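Long-range contacts in EscN (Escherichia coli O127:H6, PDB 2OBL), which is a type III secretion system protein of the ATP synthase alpha/beta family, seen here as a C-terminal fragment with a P-loop nucleotide-binding domain: residues A[13-18]-A[129-134]; A[32-37]-A[152-157]; A[159-164]-A[212-217]. The protein carries 1 engineered substitution. All blocks are in the same frame, centred on the assembly; numbering follows the deposited sequence. Where two conformers were deposited one is given.

Contact 1 (A[13-18]-A[129-134]); sequences GRLIDG and LVVTTS
Leu15 lies obliquely across Leu129, and one methyl, CD2, does most of the touching: Leu15 CD2 sits 3.7 Å from Leu129 CB and 3.8 Å from Val131 CG2. A chi1 of -73° sets Leu15 CG beside the backbone N; its methyl CD2 then reaches both residues of the neighbouring strand. Helix 109-116 covers this face through Leu116 and Val112, so branched aliphatic side chains suit it. Beneath them the backbones run parallel in a short, regular ladder. Leu129 N donates to Arg14 O at 3.1 Å, Ile16 N to Leu129 O at 2.8 Å, and Val131 N to Ile16 O at 2.9 Å, the last nearly straight at 167°. Ile16 and Val130 occupy the other face, where their fit is looser, Ile16 CG2 and Val130 CG2 being 4.4 Å apart; Val130 packs there on Ala144 of helix 138-156. Past the ladder the segments draw apart. Asp17 starts away from the partner strand, and its OD2 forms a salt bridge with Arg21, while the backbone N of Gly18 is taken by Glu140. Solvent reaches the partly exposed Arg14 and Leu15, and Arg14 gives the partner strand its carbonyl. A short strand added in parallel beside strand 127-132, with a helix on each face, fits the margin of the three-layer alpha/beta/alpha core of P-loop proteins.

Contact 2 (A[32-37]-A[152-157]); sequences LPFERS and AEYFRD
The Arg36 guanidinium has Tyr154 CA over one face, 3.5 Å above its plane and offset toward the rim, while Asp157 OD2 lies at its edge. The Phe34 ring carries Pro33 CG over the centre of one face and meets Tyr154 OH at its edge, Phe34 CE2 to Tyr154 OH being 3.7 Å. Phe34 and Tyr154 meet rim to rim, their planes 36° apart, with no stack. With CG anti to the backbone N (chi1 166°), the Tyr154 ring starts off the helix on the Phe34 side; the same hydroxyl that touches Phe34 is hydrogen-bonded to Asp9. Arg36, extended from CG to NE to carry its charge from strand to helix, reaches Asp157 tip to tip: NH1 at 2.8 Å and NH2 at 2.7 Å both grip Asp157 OD2. Arg36 NH2 meets the anti lone pair of this oxygen, while NH1 comes nearly along its C-O axis. The other oxygen, Asp157 OD1, is held side-on by NE and NH2 of Arg156, the latter at 3.0 Å, both from the same face of the carboxylate. A water accepts from Arg36 NH1 and donates to Glu153 OE1 at 2.6 Å; Glu153 is also salt-bridged to Arg206. With four N-H donors on one carboxylate, Asp157 probably stays ionised, and its negative charge, with Glu153 nearby, would offset the mutual repulsion of two arginines.

Contact 3 (A[159-164]-A[212-217]); sequences GKNVLL and KGSITA
Strands 161-164 and 214-217 run parallel, their axes 4.6 Å apart at closest and inclined by 25°, with Asn161, Val162, Leu163 and Leu164 paired in turn with Ser214, Ile215, Thr216 and Ala217. The ladder starts with Ser214 N to Lys160 O and continues with Val162 N to Ser214 O at 2.8 Å, Thr216 N to Val162 O at 3.0 Å and Leu164 N to Thr216 O at 2.8 Å. Two glycines shape its entrance. Gly159 ends the preceding helix in a Schellman motif with positive phi; Gly213, also at positive phi and without a side chain, lets its CA lie 3.1 Å from Lys160 O. On the face of Asn161 and Ser214 the contact is polar. Ser214 chi1 of 59° places OG between the backbone N and the carbonyl carbon, and OG donates to Asn161 OD1 at 2.6 Å, approaching from well above the carboxamide plane. A water donates to both Ser214 OG and Val162 O and is hydrogen-bonded to Thr216 OG1, which also meets Gly71 N. Farther along this face Leu163 CD1 rests on Thr216 O at 3.4 Å. The opposite face is aliphatic: Leu164 CB packs on Ile215 CG2 at 3.9 Å, and the small Ala217 sets its CB beside Leu164 CB. Ala152 and Phe155 of helix 138-156 lie over Val162, and Ala152 also over Ile215. Neighbouring parallel strands with a helix packed on one face belong to the central sheet of the P-loop fold, in which strand 214-222 also pairs with strand 73-78, the one leading into the probable Walker A loop.

In the fold
From the N terminus, the chain passes through strand 15-16, which joins the main sheet, and then strand 34-37, which pairs with strand 4-7. Contact 1 closes a loop of 110 residues by laying strand 15-16 beside strand 127-132; contact 2 closes one of 114 by bringing strand 34-37 to the end of helix 138-156. Because their segments alternate, these two loops cross, and together they fasten the N-terminal region to one strand-helix unit. Contact 3 follows in series, joining strands 161-167 and 214-222 over a 47-residue loop. It touches contact 2 along the last turns of helix 138-156, which pack on both of its strands, and it shares a sheet with contact 1.

Contact 1 (A[13-18]-A[129-134])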
loop_
_atom_site.group_PDB
_atom_site.type_symbol
_atom_site.label_atom_id
_atom_site.label_comp_id
_atom_site.label_asym_id
_atom_site.label_seq_id
_atom_site.Cartn_x
_atom_site.Cartn_y
_atom_site.Cartn_z
ATOM N N GLY A 13 -2.965 -18.505 6.725
ATOM C CA GLY A 13 -4.193 -18.963 6.091
ATOM C C GLY A 13 -5.429 -18.700 6.930
ATOM O O GLY A 13 -6.530 -19.100 6.558
ATOM N N ARG A 14 -5.266 -18.004 8.048
ATOM C CA ARG A 14 -6.369 -17.844 8.998
ATOM C C ARG A 14 -6.949 -16.440 9.103
ATOM O O ARG A 14 -6.242 -15.448 8.940
ATOM C CB ARG A 14 -5.958 -18.322 10.386
ATOM C CG ARG A 14 -5.629 -19.802 10.430
ATOM C CD ARG A 14 -5.840 -20.366 11.815
ATOM N NE ARG A 14 -6.187 -21.784 11.747
ATOM C CZ ARG A 14 -7.410 -22.264 11.947
ATOM N NH1 ARG A 14 -8.423 -21.449 12.255
ATOM N NH2 ARG A 14 -7.618 -23.563 11.849
ATOM N N LEU A 15 -8.240 -16.379 9.410
ATOM C CA LEU A 15 -8.903 -15.121 9.750
ATOM C C LEU A 15 -8.829 -14.943 11.253
ATOM O O LEU A 15 -9.246 -15.816 12.017
ATOM C CB LEU A 15 -10.374 -15.154 9.336
ATOM C CG LEU A 15 -10.667 -15.066 7.850
ATOM C CD1 LEU A 15 -12.077 -15.581 7.583
ATOM C CD2 LEU A 15 -10.526 -13.637 7.420
ATOM N N ILE A 16 -8.329 -13.787 11.657
ATOM C CA ILE A 16 -7.960 -13.503 13.021
ATOM C C ILE A 16 -8.636 -12.193 13.389
ATOM O O ILE A 16 -8.675 -11.285 12.554
ATOM C CB ILE A 16 -6.421 -13.267 13.033
ATOM C CG1 ILE A 16 -5.682 -14.553 12.643
ATOM C CG2 ILE A 16 -5.959 -12.710 14.323
ATOM C CD1 ILE A 16 -5.951 -15.674 13.543
ATOM N N ASP A 17 -9.148 -12.068 14.615
ATOM C CA ASP A 17 -9.784 -10.806 15.040
ATOM C C ASP A 17 -8.778 -9.747 15.469
ATOM O O ASP A 17 -7.574 -9.945 15.331
ATOM C CB ASP A 17 -10.889 -11.005 16.097
ATOM C CG ASP A 17 -10.361 -11.354 17.488
ATOM O OD1 ASP A 17 -9.150 -11.247 17.747
ATOM O OD2 ASP A 17 -11.193 -11.743 18.348
ATOM N N GLY A 18 -9.283 -8.622 15.972
ATOM C CA GLY A 18 -8.435 -7.459 16.294
ATOM C C GLY A 18 -7.407 -7.697 17.390
ATOM O O GLY A 18 -6.399 -6.991 17.473
ATOM N N LEU A 129 -4.845 -12.888 8.043
ATOM C CA LEU A 129 -5.910 -11.925 7.779
ATOM C C LEU A 129 -6.477 -11.391 9.087
ATOM O O LEU A 129 -7.298 -12.055 9.723
ATOM C CB LEU A 129 -7.021 -12.606 6.974
ATOM C CG LEU A 129 -6.556 -13.295 5.689
ATOM C CD1 LEU A 129 -7.657 -14.193 5.130
ATOM C CD2 LEU A 129 -6.158 -12.261 4.668
ATOM N N VAL A 130 -6.013 -10.211 9.505
ATOM C CA VAL A 130 -6.532 -9.569 10.702
ATOM C C VAL A 130 -7.728 -8.716 10.284
ATOM O O VAL A 130 -7.591 -7.737 9.553
ATOM C CB VAL A 130 -5.475 -8.691 11.388
ATOM C CG1 VAL A 130 -6.082 -8.012 12.633
ATOM C CG2 VAL A 130 -4.238 -9.524 11.745
ATOM N N VAL A 131 -8.917 -9.124 10.711
ATOM C CA VAL A 131 -10.128 -8.460 10.245
ATOM C C VAL A 131 -10.955 -7.942 11.401
ATOM O O VAL A 131 -11.321 -8.698 12.314
ATOM C CB VAL A 131 -10.993 -9.421 9.406
ATOM C CG1 VAL A 131 -12.311 -8.743 8.985
ATOM C CG2 VAL A 131 -10.200 -9.948 8.213
ATOM N N THR A 132 -11.256 -6.643 11.366
ATOM C CA THR A 132 -12.149 -6.038 12.352
ATOM C C THR A 132 -13.122 -5.106 11.655
ATOM O O THR A 132 -12.747 -3.998 11.248
ATOM C CB THR A 132 -11.380 -5.265 13.453
ATOM O OG1 THR A 132 -10.511 -4.289 12.857
ATOM C CG2 THR A 132 -10.555 -6.227 14.286
ATOM N N THR A 133 -14.360 -5.558 11.512
ATOM C CA THR A 133 -15.359 -4.792 10.792
ATOM C C THR A 133 -15.920 -3.629 11.603
ATOM O O THR A 133 -15.628 -3.485 12.800
ATOM C CB THR A 133 -16.499 -5.694 10.321
ATOM O OG1 THR A 133 -17.027 -6.376 11.456
ATOM C CG2 THR A 133 -15.963 -6.718 9.335
ATOM N N SER A 134 -16.726 -2.804 10.939
ATOM C CA SER A 134 -17.223 -1.566 11.527
ATOM C C SER A 134 -18.041 -1.795 12.798
ATOM O O SER A 134 -18.099 -0.923 13.665
ATOM C CB SER A 134 -18.056 -0.781 10.504
ATOM O OG SER A 134 -19.130 -1.566 10.029
#

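Contact 2 (A[32-37]-A[152-157])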
loop_
_atom_site.group_PDB
_atom_site.type_symbol
_atom_site.label_atom_id
_atom_site.label_comp_id
_atom_site.label_asym_id
_atom_site.label_seq_id
_atom_site.Cartn_x
_atom_site.Cartn_y
_atom_site.Cartn_z
ATOM N N LEU A 32 -0.885 -22.192 18.812
ATOM C CA LEU A 32 -0.253 -20.876 18.903
ATOM C C LEU A 32 0.466 -20.764 20.235
ATOM O O LEU A 32 -0.068 -20.211 21.196
ATOM C CB LEU A 32 -1.292 -19.767 18.769
ATOM C CG LEU A 32 -2.110 -19.745 17.476
ATOM C CD1 LEU A 32 -3.187 -18.684 17.548
ATOM C CD2 LEU A 32 -1.217 -19.526 16.255
ATOM N N PRO A 33 1.691 -21.288 20.291
ATOM C CA PRO A 33 2.406 -21.504 21.545
ATOM C C PRO A 33 3.084 -20.261 22.134
ATOM O O PRO A 33 3.500 -20.296 23.295
ATOM C CB PRO A 33 3.448 -22.556 21.169
ATOM C CG PRO A 33 3.709 -22.344 19.724
ATOM C CD PRO A 33 2.482 -21.704 19.117
ATOM N N PHE A 34 3.191 -19.185 21.354
ATOM C CA PHE A 34 3.961 -18.003 21.765
ATOM C C PHE A 34 3.105 -16.793 22.110
ATOM O O PHE A 34 2.166 -16.471 21.394
ATOM C CB PHE A 34 4.944 -17.589 20.665
ATOM C CG PHE A 34 5.680 -18.739 20.046
ATOM C CD1 PHE A 34 6.506 -19.546 20.818
ATOM C CD2 PHE A 34 5.558 -19.009 18.692
ATOM C CE1 PHE A 34 7.187 -20.605 20.248
ATOM C CE2 PHE A 34 6.235 -20.061 18.114
ATOM C CZ PHE A 34 7.054 -20.866 18.893
ATOM N N GLU A 35 3.451 -16.106 23.192
ATOM C CA GLU A 35 2.868 -14.794 23.458
ATOM C C GLU A 35 3.838 -13.675 23.084
ATOM O O GLU A 35 5.040 -13.748 23.362
ATOM C CB GLU A 35 2.496 -14.629 24.927
ATOM C CG GLU A 35 1.339 -15.468 25.404
ATOM C CD GLU A 35 0.991 -15.158 26.846
ATOM O OE1 GLU A 35 1.917 -15.125 27.686
ATOM O OE2 GLU A 35 -0.204 -14.942 27.138
ATOM N N ARG A 36 3.304 -12.626 22.468
ATOM C CA ARG A 36 4.074 -11.424 22.215
ATOM C C ARG A 36 3.272 -10.201 22.642
ATOM O O ARG A 36 2.046 -10.182 22.543
ATOM C CB ARG A 36 4.453 -11.312 20.738
ATOM C CG ARG A 36 5.538 -12.301 20.288
ATOM C CD ARG A 36 6.316 -11.723 19.125
ATOM N NE ARG A 36 7.422 -12.566 18.684
ATOM C CZ ARG A 36 8.313 -12.181 17.780
ATOM N NH1 ARG A 36 8.215 -10.960 17.238
ATOM N NH2 ARG A 36 9.298 -12.999 17.419
ATOM N N SER A 37 3.979 -9.185 23.130
ATOM C CA SER A 37 3.361 -7.911 23.455
ATOM C C SER A 37 2.899 -7.218 22.172
ATOM O O SER A 37 3.534 -7.357 21.123
ATOM C CB SER A 37 4.361 -7.031 24.209
ATOM O OG SER A 37 3.848 -5.725 24.408
ATOM N N ALA A 152 3.487 -9.463 11.875
ATOM C CA ALA A 152 4.497 -9.208 10.861
ATOM C C ALA A 152 5.900 -9.340 11.440
ATOM O O ALA A 152 6.781 -9.900 10.798
ATOM C CB ALA A 152 4.302 -7.804 10.218
ATOM N N GLU A 153 6.099 -8.826 12.652
ATOM C CA GLU A 153 7.396 -8.942 13.331
ATOM C C GLU A 153 7.743 -10.396 13.630
ATOM O O GLU A 153 8.898 -10.815 13.483
ATOM C CB GLU A 153 7.410 -8.106 14.612
ATOM C CG GLU A 153 7.387 -6.606 14.364
ATOM C CD GLU A 153 7.073 -5.807 15.610
ATOM O OE1 GLU A 153 6.478 -6.372 16.548
ATOM O OE2 GLU A 153 7.413 -4.605 15.644
ATOM N N TYR A 154 6.745 -11.170 14.042
ATOM C CA TYR A 154 6.969 -12.587 14.312
ATOM C C TYR A 154 7.488 -13.293 13.060
ATOM O O TYR A 154 8.476 -14.027 13.124
ATOM C CB TYR A 154 5.705 -13.282 14.826
ATOM C CG TYR A 154 5.836 -14.790 14.781
ATOM C CD1 TYR A 154 6.589 -15.477 15.736
ATOM C CD2 TYR A 154 5.243 -15.522 13.764
ATOM C CE1 TYR A 154 6.731 -16.846 15.673
ATOM C CE2 TYR A 154 5.376 -16.890 13.698
ATOM C CZ TYR A 154 6.119 -17.547 14.648
ATOM O OH TYR A 154 6.233 -18.915 14.556
ATOM N N PHE A 155 6.819 -13.076 11.927
ATOM C CA PHE A 155 7.247 -13.699 10.668
ATOM C C PHE A 155 8.575 -13.149 10.125
ATOM O O PHE A 155 9.414 -13.914 9.626
ATOM C CB PHE A 155 6.114 -13.697 9.635
ATOM C CG PHE A 155 5.056 -14.721 9.929
ATOM C CD1 PHE A 155 5.333 -16.078 9.777
ATOM C CD2 PHE A 155 3.816 -14.349 10.423
ATOM C CE1 PHE A 155 4.372 -17.046 10.066
ATOM C CE2 PHE A 155 2.843 -15.315 10.721
ATOM C CZ PHE A 155 3.116 -16.667 10.537
ATOM N N ARG A 156 8.792 -11.841 10.269
ATOM C CA ARG A 156 10.098 -11.253 9.953
ATOM C C ARG A 156 11.207 -11.979 10.725
ATOM O O ARG A 156 12.244 -12.345 10.161
ATOM C CB ARG A 156 10.114 -9.771 10.318
ATOM C CG ARG A 156 11.446 -9.059 10.062
ATOM C CD ARG A 156 11.526 -7.808 10.915
ATOM N NE ARG A 156 11.381 -8.139 12.336
ATOM C CZ ARG A 156 11.134 -7.250 13.293
ATOM N NH1 ARG A 156 11.007 -5.964 12.996
ATOM N NH2 ARG A 156 11.017 -7.646 14.552
ATOM N N ASP A 157 10.966 -12.189 12.016
ATOM C CA ASP A 157 11.937 -12.849 12.891
ATOM C C ASP A 157 12.257 -14.293 12.490
ATOM O O ASP A 157 13.236 -14.858 12.972
ATOM C CB ASP A 157 11.460 -12.803 14.348
ATOM C CG ASP A 157 11.396 -11.386 14.910
ATOM O OD1 ASP A 157 12.027 -10.462 14.356
ATOM O OD2 ASP A 157 10.704 -11.196 15.925
HETATM O O HOH W 1 7.048 -8.386 18.147
#

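Contact 3 (A[159-164]-A[212-217])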
loop_
_atom_site.group_PDB
_atom_site.type_symbol
_atom_site.label_atom_id
_atom_site.label_comp_id
_atom_site.label_asym_id
_atom_site.label_seq_id
_atom_site.Cartn_x
_atom_site.Cartn_y
_atom_site.Cartn_z
ATOM N N GLY A 159 12.879 -14.889 9.409
ATOM C CA GLY A 159 13.676 -14.638 8.215
ATOM C C GLY A 159 12.841 -14.399 6.967
ATOM O O GLY A 159 13.373 -14.387 5.853
ATOM N N LYS A 160 11.534 -14.213 7.145
ATOM C CA LYS A 160 10.631 -14.013 6.016
ATOM C C LYS A 160 10.634 -12.559 5.565
ATOM O O LYS A 160 10.743 -11.650 6.380
ATOM C CB LYS A 160 9.196 -14.409 6.391
ATOM C CG LYS A 160 9.051 -15.832 6.938
ATOM C CD LYS A 160 9.411 -16.874 5.894
ATOM C CE LYS A 160 9.175 -18.285 6.423
ATOM N NZ LYS A 160 9.631 -19.305 5.435
ATOM N N ASN A 161 10.534 -12.347 4.260
ATOM C CA ASN A 161 10.266 -11.014 3.766
ATOM C C ASN A 161 8.771 -10.805 3.796
ATOM O O ASN A 161 8.031 -11.410 3.011
ATOM C CB ASN A 161 10.843 -10.795 2.375
ATOM C CG ASN A 161 12.318 -10.432 2.416
ATOM O OD1 ASN A 161 12.835 -9.972 3.446
ATOM N ND2 ASN A 161 13.007 -10.634 1.298
ATOM N N VAL A 162 8.340 -9.966 4.732
ATOM C CA VAL A 162 6.925 -9.790 5.031
ATOM C C VAL A 162 6.359 -8.533 4.361
ATOM O O VAL A 162 7.006 -7.495 4.325
ATOM C CB VAL A 162 6.705 -9.691 6.549
ATOM C CG1 VAL A 162 5.220 -9.526 6.878
ATOM C CG2 VAL A 162 7.294 -10.925 7.263
ATOM N N LEU A 163 5.161 -8.649 3.813
ATOM C CA LEU A 163 4.399 -7.469 3.390
ATOM C C LEU A 163 3.283 -7.238 4.394
ATOM O O LEU A 163 2.396 -8.080 4.550
ATOM C CB LEU A 163 3.812 -7.659 1.989
ATOM C CG LEU A 163 2.825 -6.577 1.533
ATOM C CD1 LEU A 163 3.479 -5.204 1.549
ATOM C CD2 LEU A 163 2.217 -6.876 0.151
ATOM N N LEU A 164 3.347 -6.109 5.094
ATOM C CA LEU A 164 2.267 -5.696 5.988
ATOM C C LEU A 164 1.375 -4.736 5.210
ATOM O O LEU A 164 1.847 -3.723 4.692
ATOM C CB LEU A 164 2.838 -4.981 7.210
ATOM C CG LEU A 164 1.831 -4.314 8.161
ATOM C CD1 LEU A 164 0.892 -5.368 8.794
ATOM C CD2 LEU A 164 2.601 -3.556 9.241
ATOM N N LYS A 212 17.870 -10.367 9.130
ATOM C CA LYS A 212 17.167 -11.458 8.471
ATOM C C LYS A 212 15.698 -11.061 8.353
ATOM O O LYS A 212 15.116 -10.500 9.287
ATOM C CB LYS A 212 17.323 -12.769 9.244
ATOM C CG LYS A 212 18.590 -13.551 8.908
ATOM C CD LYS A 212 19.846 -12.813 9.351
ATOM C CE LYS A 212 21.100 -13.583 8.985
ATOM N NZ LYS A 212 22.328 -12.935 9.522
ATOM N N GLY A 213 15.111 -11.326 7.191
ATOM C CA GLY A 213 13.737 -10.925 6.939
ATOM C C GLY A 213 13.584 -9.418 6.836
ATOM O O GLY A 213 14.558 -8.663 6.931
ATOM N N SER A 214 12.350 -8.980 6.633
ATOM C CA SER A 214 12.046 -7.572 6.547
ATOM C C SER A 214 10.546 -7.402 6.640
ATOM O O SER A 214 9.792 -8.372 6.489
ATOM C CB SER A 214 12.498 -7.021 5.200
ATOM O OG SER A 214 11.855 -7.722 4.151
ATOM N N ILE A 215 10.126 -6.167 6.891
ATOM C CA ILE A 215 8.724 -5.791 6.791
ATOM C C ILE A 215 8.660 -4.569 5.897
ATOM O O ILE A 215 9.230 -3.509 6.209
ATOM C CB ILE A 215 8.097 -5.426 8.161
ATOM C CG1 ILE A 215 8.170 -6.607 9.139
ATOM C CG2 ILE A 215 6.662 -4.942 7.985
ATOM C CD1 ILE A 215 7.636 -6.259 10.505
ATOM N N THR A 216 7.986 -4.740 4.773
ATOM C CA THR A 216 7.660 -3.643 3.886
ATOM C C THR A 216 6.194 -3.424 4.124
ATOM O O THR A 216 5.414 -4.396 4.168
ATOM C CB THR A 216 7.900 -4.034 2.417
ATOM O OG1 THR A 216 9.246 -4.492 2.271
ATOM C CG2 THR A 216 7.654 -2.844 1.489
ATOM N N ALA A 217 5.796 -2.170 4.306
ATOM C CA ALA A 217 4.441 -1.919 4.747
ATOM C C ALA A 217 3.727 -0.970 3.806
ATOM O O ALA A 217 4.316 -0.003 3.339
ATOM C CB ALA A 217 4.443 -1.378 6.166
HETATM O O HOH W 2 9.402 -7.131 2.812
#